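Side-chain contacts in putative uncharacterized protein (Ustilago maydis, PDB 4GNX), which binds single-stranded DNA, probably as the large, OB-fold subunit of the replication protein A complex: residues 309-313 with 314-318; 321-324 with 325-329; 371-374 with 375-378. All blocks are in the same frame, centred on the assembly; numbering follows the deposited sequence.

Contact 1 (309-313 with 314-318); sequences TACAS and EGCNK. With ZN (zinc ion), chain I; nucleotides of chain G.
The flat groups that meet across this turn are peptides: the N-H of Cys-316 approaches the carbonyl of Ser-313 over its face, 56° out of the carbonyl plane, whereas Cys-311 N comes almost head-on to the oxygen of Lys-318. The first bond (Cys-316 N to Ser-313 O, 3.1 Å) closes a type II beta turn over Glu-314 and Gly-315; the positive phi of its third position suits glycine, which has no side chain to clash. The second (Cys-311 N to Lys-318 O, 3.1 Å) ties the returning chain to the residue just past the end of strand 290-310. The two donors are themselves the cysteines, and both turn their sulfurs away from their own backbone N (chi1 173° in Cys-311 and -173° in Cys-316), and the two SG atoms, 3.8 Å apart, converge on one zinc ion. SG of Cys-311 and SG of Cys-316 each lie 2.3 Å from the zinc ion, soft thiolate being a usual ligand for it. Cys-330 and Cys-333 complete a four-cysteine site, consistent with the zinc ribbon inserted into the C-terminal DNA-binding OB fold of large RPA subunits. Ser-313 packs its CB 3.6 Å from CB of Cys-316, while its hydroxyl is bonded to Tyr-337. A phosphate of DT13 of chain G lies beside Asn-317, and basic Lys-318 bends toward the next, its NZ 3.5 Å from OP1 of DT14 of chain G.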
loop_
_atom_site.group_PDB
_atom_site.type_symbol
_atom_site.label_atom_id
_atom_site.label_comp_id
_atom_site.label_asym_id
_atom_site.label_seq_id
_atom_site.Cartn_x
_atom_site.Cartn_y
_atom_site.Cartn_z
ATOM N N THR C 309 22.415 -30.929 2.043
ATOM C CA THR C 309 22.936 -31.722 0.929
ATOM C C THR C 309 21.827 -32.614 0.374
ATOM O O THR C 309 21.286 -33.459 1.086
ATOM C CB THR C 309 24.119 -32.615 1.364
ATOM O OG1 THR C 309 23.669 -33.540 2.364
ATOM C CG2 THR C 309 25.262 -31.790 1.926
ATOM N N ALA C 310 21.514 -32.427 -0.906
ATOM C CA ALA C 310 20.352 -33.070 -1.548
ATOM C C ALA C 310 20.686 -34.041 -2.691
ATOM O O ALA C 310 21.788 -34.014 -3.248
ATOM C CB ALA C 310 19.360 -32.004 -2.018
ATOM N N CYS C 311 19.707 -34.878 -3.044
ATOM C CA CYS C 311 19.886 -35.972 -4.000
ATOM C C CYS C 311 20.096 -35.480 -5.416
ATOM O O CYS C 311 19.360 -34.609 -5.888
ATOM C CB CYS C 311 18.666 -36.885 -3.954
ATOM S SG CYS C 311 18.559 -38.210 -5.192
ATOM N N ALA C 312 21.083 -36.063 -6.096
ATOM C CA ALA C 312 21.427 -35.669 -7.468
ATOM C C ALA C 312 20.519 -36.282 -8.552
ATOM O O ALA C 312 20.829 -36.216 -9.747
ATOM C CB ALA C 312 22.897 -35.957 -7.747
ATOM N N SER C 313 19.391 -36.861 -8.138
ATOM C CA SER C 313 18.429 -37.420 -9.087
ATOM C C SER C 313 17.600 -36.312 -9.686
ATOM O O SER C 313 17.200 -35.379 -8.986
ATOM C CB SER C 313 17.489 -38.432 -8.423
ATOM O OG SER C 313 18.040 -39.738 -8.409
ATOM N N GLU C 314 17.357 -36.425 -10.989
ATOM C CA GLU C 314 16.408 -35.574 -11.693
ATOM C C GLU C 314 15.056 -35.625 -10.979
ATOM O O GLU C 314 14.535 -36.712 -10.693
ATOM C CB GLU C 314 16.285 -36.020 -13.163
ATOM C CG GLU C 314 15.136 -35.400 -13.958
ATOM C CD GLU C 314 15.191 -33.880 -14.032
ATOM O OE1 GLU C 314 16.274 -33.294 -13.792
ATOM O OE2 GLU C 314 14.143 -33.264 -14.337
ATOM N N GLY C 315 14.516 -34.451 -10.664
ATOM C CA GLY C 315 13.205 -34.353 -10.035
ATOM C C GLY C 315 13.194 -34.560 -8.531
ATOM O O GLY C 315 12.268 -34.092 -7.857
ATOM N N CYS C 316 14.219 -35.244 -8.007
ATOM C CA CYS C 316 14.316 -35.600 -6.573
ATOM C C CYS C 316 15.143 -34.605 -5.731
ATOM O O CYS C 316 16.219 -34.147 -6.155
ATOM C CB CYS C 316 14.850 -37.032 -6.409
ATOM S SG CYS C 316 14.855 -37.690 -4.720
ATOM N N ASN C 317 14.624 -34.294 -4.537
ATOM C CA ASN C 317 15.220 -33.292 -3.641
ATOM C C ASN C 317 15.472 -33.758 -2.207
ATOM O O ASN C 317 15.977 -32.984 -1.392
ATOM C CB ASN C 317 14.338 -32.039 -3.554
ATOM C CG ASN C 317 14.041 -31.419 -4.901
ATOM O OD1 ASN C 317 14.774 -31.610 -5.877
ATOM N ND2 ASN C 317 12.951 -30.655 -4.958
ATOM N N LYS C 318 15.097 -34.996 -1.886
ATOM C CA LYS C 318 15.256 -35.532 -0.528
ATOM C C LYS C 318 16.699 -35.331 -0.028
ATOM O O LYS C 318 17.624 -35.257 -0.826
ATOM C CB LYS C 318 14.812 -37.009 -0.484
ATOM C CG LYS C 318 15.199 -37.793 0.773
ATOM C CD LYS C 318 14.538 -37.285 2.064
ATOM C CE LYS C 318 15.461 -37.430 3.280
ATOM N NZ LYS C 318 14.752 -37.437 4.595
HETATM ZN ZN ZN I . 16.614 -39.224 -4.465
ATOM P P DT G 13 11.218 -34.117 -1.794
ATOM O OP1 DT G 13 12.638 -34.323 -2.155
ATOM O OP2 DT G 13 10.330 -35.306 -1.678
ATOM O "O5'" DT G 13 11.147 -33.279 -0.436
ATOM C "C5'" DT G 13 12.138 -33.408 0.608
ATOM C "C4'" DT G 13 12.936 -32.131 0.752
ATOM O "O4'" DT G 13 12.485 -31.148 -0.197
ATOM C "C3'" DT G 13 12.827 -31.438 2.105
ATOM O "O3'" DT G 13 13.927 -31.826 2.920
ATOM C "C2'" DT G 13 13.051 -29.970 1.780
ATOM C "C1'" DT G 13 12.828 -29.853 0.277
ATOM N N1 DT G 13 11.733 -28.946 -0.082
ATOM C C2 DT G 13 11.896 -28.087 -1.148
ATOM O O2 DT G 13 12.925 -28.023 -1.803
ATOM N N3 DT G 13 10.805 -27.295 -1.414
ATOM C C4 DT G 13 9.597 -27.280 -0.740
ATOM O O4 DT G 13 8.708 -26.509 -1.094
ATOM C C5 DT G 13 9.497 -28.211 0.367
ATOM C C7 DT G 13 8.229 -28.270 1.157
ATOM C C6 DT G 13 10.555 -28.987 0.632
ATOM P P DT G 14 13.748 -32.981 3.987
ATOM O OP1 DT G 14 14.202 -34.232 3.322
ATOM O OP2 DT G 14 12.395 -32.909 4.594
ATOM O "O5'" DT G 14 14.811 -32.457 5.049
ATOM C "C5'" DT G 14 16.019 -31.816 4.609
ATOM C "C4'" DT G 14 16.812 -31.362 5.809
ATOM O "O4'" DT G 14 16.442 -30.002 6.118
ATOM C "C3'" DT G 14 16.549 -32.174 7.076
ATOM O "O3'" DT G 14 17.726 -32.385 7.858
ATOM C "C2'" DT G 14 15.533 -31.347 7.839
ATOM C "C1'" DT G 14 15.781 -29.921 7.374
ATOM N N1 DT G 14 14.531 -29.164 7.183
ATOM C C2 DT G 14 14.322 -28.045 7.959
ATOM O O2 DT G 14 15.135 -27.637 8.774
ATOM N N3 DT G 14 13.121 -27.412 7.738
ATOM C C4 DT G 14 12.133 -27.783 6.844
ATOM O O4 DT G 14 11.108 -27.114 6.754
ATOM C C5 DT G 14 12.416 -28.972 6.068
ATOM C C7 DT G 14 11.403 -29.455 5.078
ATOM C C6 DT G 14 13.583 -29.595 6.276
#

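Contact 2 (321-324 with 325-329); sequences NLDH and ENNWR
Leu-322 carries its CG beside its own backbone N (chi1 -77°), and Trp-328 adopts the same first rotation, which brings the leucine branch against the indole. These two are a non-hydrogen-bonded antiparallel pair, and CD2 of Leu-322 sits over one face of the ring, 3.8 Å from the centroid of the five-membered ring of Trp-328, in a CH-pi contact. A branched aliphatic residue suits this place because one methyl can rest on the ring while the branch point, CG, reaches its benzene half. Asp-323 takes the rotation that puts CG between backbone N and carbonyl carbon (chi1 63°), folding its carboxylate back over the turn. OD1 of Asp-323 then accepts the N-H of Asn-327 at 2.7 Å, met 46° above the carboxylate plane, while the backbone returns the favour: Asp-323 N donates to Asn-327 O at 2.6 Å. With the weak bond from Asn-326 N to Asp-323 O, this is a type I turn with a G1 bulge, and Asn-326 occupies the left-handed position that asparagine tolerates well. Beyond it, Asn-321 and Arg-329 exchange two backbone hydrogen bonds as a hydrogen-bonded pair. The second oxygen of Asp-323 is bonded to Ser-336, and the guanidinium of Arg-329 makes salt bridges with Asp-334 and Glu-331. The hairpin supplies two of the three strands of a small antiparallel sheet, with strand 328-330 between 321-322 and 335-337, and Trp-328 packs on Val-320 and Pro-340.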
loop_
_atom_site.group_PDB
_atom_site.type_symbol
_atom_site.label_atom_id
_atom_site.label_comp_id
_atom_site.label_asym_id
_atom_site.label_seq_id
_atom_site.Cartn_x
_atom_site.Cartn_y
_atom_site.Cartn_z
ATOM N N ASN C 321 22.821 -38.590 2.789
ATOM C CA ASN C 321 23.858 -38.691 3.819
ATOM C C ASN C 321 25.016 -39.538 3.367
ATOM O O ASN C 321 24.874 -40.380 2.479
ATOM C CB ASN C 321 23.299 -39.259 5.109
ATOM C CG ASN C 321 22.196 -38.402 5.676
ATOM O OD1 ASN C 321 22.444 -37.357 6.301
ATOM N ND2 ASN C 321 20.961 -38.821 5.443
ATOM N N LEU C 322 26.166 -39.298 3.983
ATOM C CA LEU C 322 27.355 -40.098 3.757
ATOM C C LEU C 322 27.097 -41.552 4.112
ATOM O O LEU C 322 26.584 -41.831 5.199
ATOM C CB LEU C 322 28.496 -39.575 4.611
ATOM C CG LEU C 322 29.132 -38.304 4.074
ATOM C CD1 LEU C 322 30.179 -37.831 5.064
ATOM C CD2 LEU C 322 29.735 -38.566 2.701
ATOM N N ASP C 323 27.436 -42.465 3.191
ATOM C CA ASP C 323 27.336 -43.911 3.425
ATOM C C ASP C 323 28.667 -44.460 3.966
ATOM O O ASP C 323 29.512 -43.690 4.414
ATOM C CB ASP C 323 26.882 -44.641 2.152
ATOM C CG ASP C 323 27.874 -44.518 1.011
ATOM O OD1 ASP C 323 29.057 -44.211 1.260
ATOM O OD2 ASP C 323 27.472 -44.750 -0.148
ATOM N N HIS C 324 28.869 -45.774 3.930
ATOM C CA HIS C 324 30.099 -46.334 4.500
ATOM C C HIS C 324 31.299 -46.219 3.591
ATOM O O HIS C 324 32.434 -46.228 4.065
ATOM C CB HIS C 324 29.885 -47.762 4.967
ATOM C CG HIS C 324 29.036 -47.878 6.214
ATOM N ND1 HIS C 324 29.357 -48.699 7.234
ATOM C CD2 HIS C 324 27.844 -47.249 6.576
ATOM C CE1 HIS C 324 28.421 -48.602 8.200
ATOM N NE2 HIS C 324 27.497 -47.713 7.796
ATOM N N GLU C 325 31.057 -46.104 2.284
ATOM C CA GLU C 325 32.113 -45.837 1.301
ATOM C C GLU C 325 32.263 -44.342 1.079
ATOM O O GLU C 325 32.749 -43.913 0.037
ATOM C CB GLU C 325 31.822 -46.541 -0.033
ATOM C CG GLU C 325 32.525 -47.875 -0.209
ATOM C CD GLU C 325 32.045 -48.925 0.776
ATOM O OE1 GLU C 325 30.977 -48.693 1.380
ATOM O OE2 GLU C 325 32.721 -49.982 0.947
ATOM N N ASN C 326 31.838 -43.558 2.068
ATOM C CA ASN C 326 31.919 -42.078 2.058
ATOM C C ASN C 326 31.272 -41.400 0.867
ATOM O O ASN C 326 31.645 -40.292 0.486
ATOM C CB ASN C 326 33.359 -41.569 2.241
ATOM C CG ASN C 326 33.939 -41.937 3.588
ATOM O OD1 ASN C 326 33.303 -41.770 4.637
ATOM N ND2 ASN C 326 35.159 -42.454 3.566
ATOM N N ASN C 327 30.292 -42.070 0.288
ATOM C CA ASN C 327 29.516 -41.500 -0.783
ATOM C C ASN C 327 28.229 -40.948 -0.228
ATOM O O ASN C 327 27.845 -41.289 0.883
ATOM C CB ASN C 327 29.251 -42.564 -1.838
ATOM C CG ASN C 327 30.491 -42.886 -2.639
ATOM O OD1 ASN C 327 31.256 -41.971 -2.982
ATOM N ND2 ASN C 327 30.714 -44.184 -2.934
ATOM N N TRP C 328 27.573 -40.091 -0.997
ATOM C CA TRP C 328 26.287 -39.551 -0.586
ATOM C C TRP C 328 25.141 -40.429 -1.012
ATOM O O TRP C 328 24.879 -40.559 -2.212
ATOM C CB TRP C 328 26.130 -38.129 -1.100
ATOM C CG TRP C 328 27.097 -37.209 -0.409
ATOM C CD1 TRP C 328 28.367 -36.838 -0.828
ATOM C CD2 TRP C 328 26.920 -36.557 0.880
ATOM N NE1 TRP C 328 28.956 -36.007 0.075
ATOM C CE2 TRP C 328 28.143 -35.799 1.124
ATOM C CE3 TRP C 328 25.893 -36.500 1.809
ATOM C CZ2 TRP C 328 28.314 -35.031 2.261
ATOM C CZ3 TRP C 328 26.079 -35.724 2.949
ATOM C CH2 TRP C 328 27.264 -35.006 3.166
ATOM N N ARG C 329 24.453 -41.036 -0.033
ATOM C CA ARG C 329 23.316 -41.927 -0.310
ATOM C C ARG C 329 21.909 -41.293 -0.170
ATOM O O ARG C 329 21.600 -40.664 0.856
ATOM C CB ARG C 329 23.409 -43.227 0.513
ATOM C CG ARG C 329 22.210 -44.149 0.313
ATOM C CD ARG C 329 22.504 -45.619 0.568
ATOM N NE ARG C 329 21.524 -46.481 -0.120
ATOM C CZ ARG C 329 20.372 -46.909 0.407
ATOM N NH1 ARG C 329 20.025 -46.582 1.649
ATOM N NH2 ARG C 329 19.558 -47.670 -0.308
#

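Contact 3 (371-374 with 375-378); sequences GMSA and GELH
OE1 of Glu-376 is gripped twice by Ser-373. The backbone N-H of the serine gives it a nearly straight bond (Ser-373 N to Glu-376 OE1, 2.6 Å) on the anti lone pair, the one facing away from the other carboxylate oxygen, and the serine hydroxyl adds a weak bond. The same hydroxyl also accepts: Ser-373 OG takes the N-H of Glu-376 at 3.1 Å, because a chi1 of 77° swings OG back over the first turn. Serine fits the N-cap since its short side chain can stand in for a missing helical carbonyl, and glutamate fits three residues on since its chain is long enough to return to the cap; its negative charge probably also suits the positive end of the helix. Ordinary helical bonds then begin, Leu-377 N to Ser-373 O at 3.1 Å and His-378 N to Ala-374 O at 3.1 Å. Met-372, just ahead of the cap, lays its CG across CB of Glu-376, and its chain, extended through CG, carries SD to 4.1 Å from CD2 of Leu-377 before the bend that places CE, a flexible thioether adding apolar cover. Leu-377 and the small Ala-374 are buried against Tyr-307 and Tyr-344, and His-378 stacks on Tyr-342. The reciprocal serine and glutamate bonds make a capping box, here starting helix 374-381 in the helical segment that joins the third and fourth strands of the OB fold.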
loop_
_atom_site.group_PDB
_atom_site.type_symbol
_atom_site.label_atom_id
_atom_site.label_comp_id
_atom_site.label_asym_id
_atom_site.label_seq_id
_atom_site.Cartn_x
_atom_site.Cartn_y
_atom_site.Cartn_z
ATOM N N GLY C 371 21.064 -14.059 -4.141
ATOM C CA GLY C 371 21.652 -13.688 -5.430
ATOM C C GLY C 371 22.627 -14.753 -5.863
ATOM O O GLY C 371 23.607 -14.465 -6.551
ATOM N N MET C 372 22.344 -15.990 -5.460
ATOM C CA MET C 372 23.291 -17.082 -5.576
ATOM C C MET C 372 22.595 -18.402 -5.305
ATOM O O MET C 372 21.762 -18.488 -4.409
ATOM C CB MET C 372 24.342 -16.884 -4.514
ATOM C CG MET C 372 25.719 -17.295 -4.921
ATOM S SD MET C 372 26.832 -17.018 -3.545
ATOM C CE MET C 372 26.690 -15.237 -3.366
ATOM N N SER C 373 22.921 -19.428 -6.075
ATOM C CA SER C 373 22.434 -20.775 -5.788
ATOM C C SER C 373 23.128 -21.294 -4.535
ATOM O O SER C 373 24.198 -20.797 -4.160
ATOM C CB SER C 373 22.737 -21.714 -6.943
ATOM O OG SER C 373 24.108 -22.082 -6.919
ATOM N N ALA C 374 22.530 -22.298 -3.899
ATOM C CA ALA C 374 23.112 -22.873 -2.678
ATOM C C ALA C 374 24.494 -23.501 -2.915
ATOM O O ALA C 374 25.344 -23.517 -2.013
ATOM C CB ALA C 374 22.162 -23.871 -2.031
ATOM N N GLY C 375 24.707 -23.993 -4.136
ATOM C CA GLY C 375 26.002 -24.513 -4.558
ATOM C C GLY C 375 27.054 -23.424 -4.569
ATOM O O GLY C 375 28.163 -23.616 -4.051
ATOM N N GLU C 376 26.695 -22.272 -5.141
ATOM C CA GLU C 376 27.602 -21.125 -5.249
ATOM C C GLU C 376 27.979 -20.582 -3.861
ATOM O O GLU C 376 29.118 -20.163 -3.612
ATOM C CB GLU C 376 26.954 -20.014 -6.079
ATOM C CG GLU C 376 26.737 -20.307 -7.561
ATOM C CD GLU C 376 25.914 -19.224 -8.275
ATOM O OE1 GLU C 376 24.709 -19.067 -7.960
ATOM O OE2 GLU C 376 26.466 -18.533 -9.170
ATOM N N LEU C 377 27.005 -20.591 -2.965
ATOM C CA LEU C 377 27.218 -20.138 -1.611
ATOM C C LEU C 377 28.211 -21.033 -0.891
ATOM O O LEU C 377 29.139 -20.551 -0.232
ATOM C CB LEU C 377 25.895 -20.144 -0.859
ATOM C CG LEU C 377 25.609 -18.959 0.048
ATOM C CD1 LEU C 377 24.978 -19.499 1.310
ATOM C CD2 LEU C 377 26.848 -18.138 0.374
ATOM N N HIS C 378 27.996 -22.344 -1.036
ATOM C CA HIS C 378 28.807 -23.392 -0.422
ATOM C C HIS C 378 30.258 -23.241 -0.766
ATOM O O HIS C 378 31.114 -23.241 0.107
ATOM C CB HIS C 378 28.282 -24.750 -0.871
ATOM C CG HIS C 378 29.026 -25.911 -0.282
ATOM N ND1 HIS C 378 29.875 -26.661 -1.006
ATOM C CD2 HIS C 378 29.044 -26.428 1.014
ATOM C CE1 HIS C 378 30.414 -27.613 -0.216
ATOM N NE2 HIS C 378 29.900 -27.474 1.018
#

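How the contacts relate
Along the chain the three contacts follow in series, none nested in or crossing another. Contact 1 closes the loop where strand 290-310, the first of the OB-fold sheet, passes into the zinc-binding insertion. Contact 2 closes the hairpin of strands 321-322 and 328-330 within that insertion, and the two touch where OG1 of Thr-309 packs against CZ3 of Trp-328, 3.3 Å away. The chain then re-enters the sheet through strands 341-352 and 355-362 before contact 3 caps helix 374-381. Contact 3 touches neither of the others, its nearest atoms lying about 6 Å from contact 1, but its helix packs on strand 290-310, which leads into contact 1.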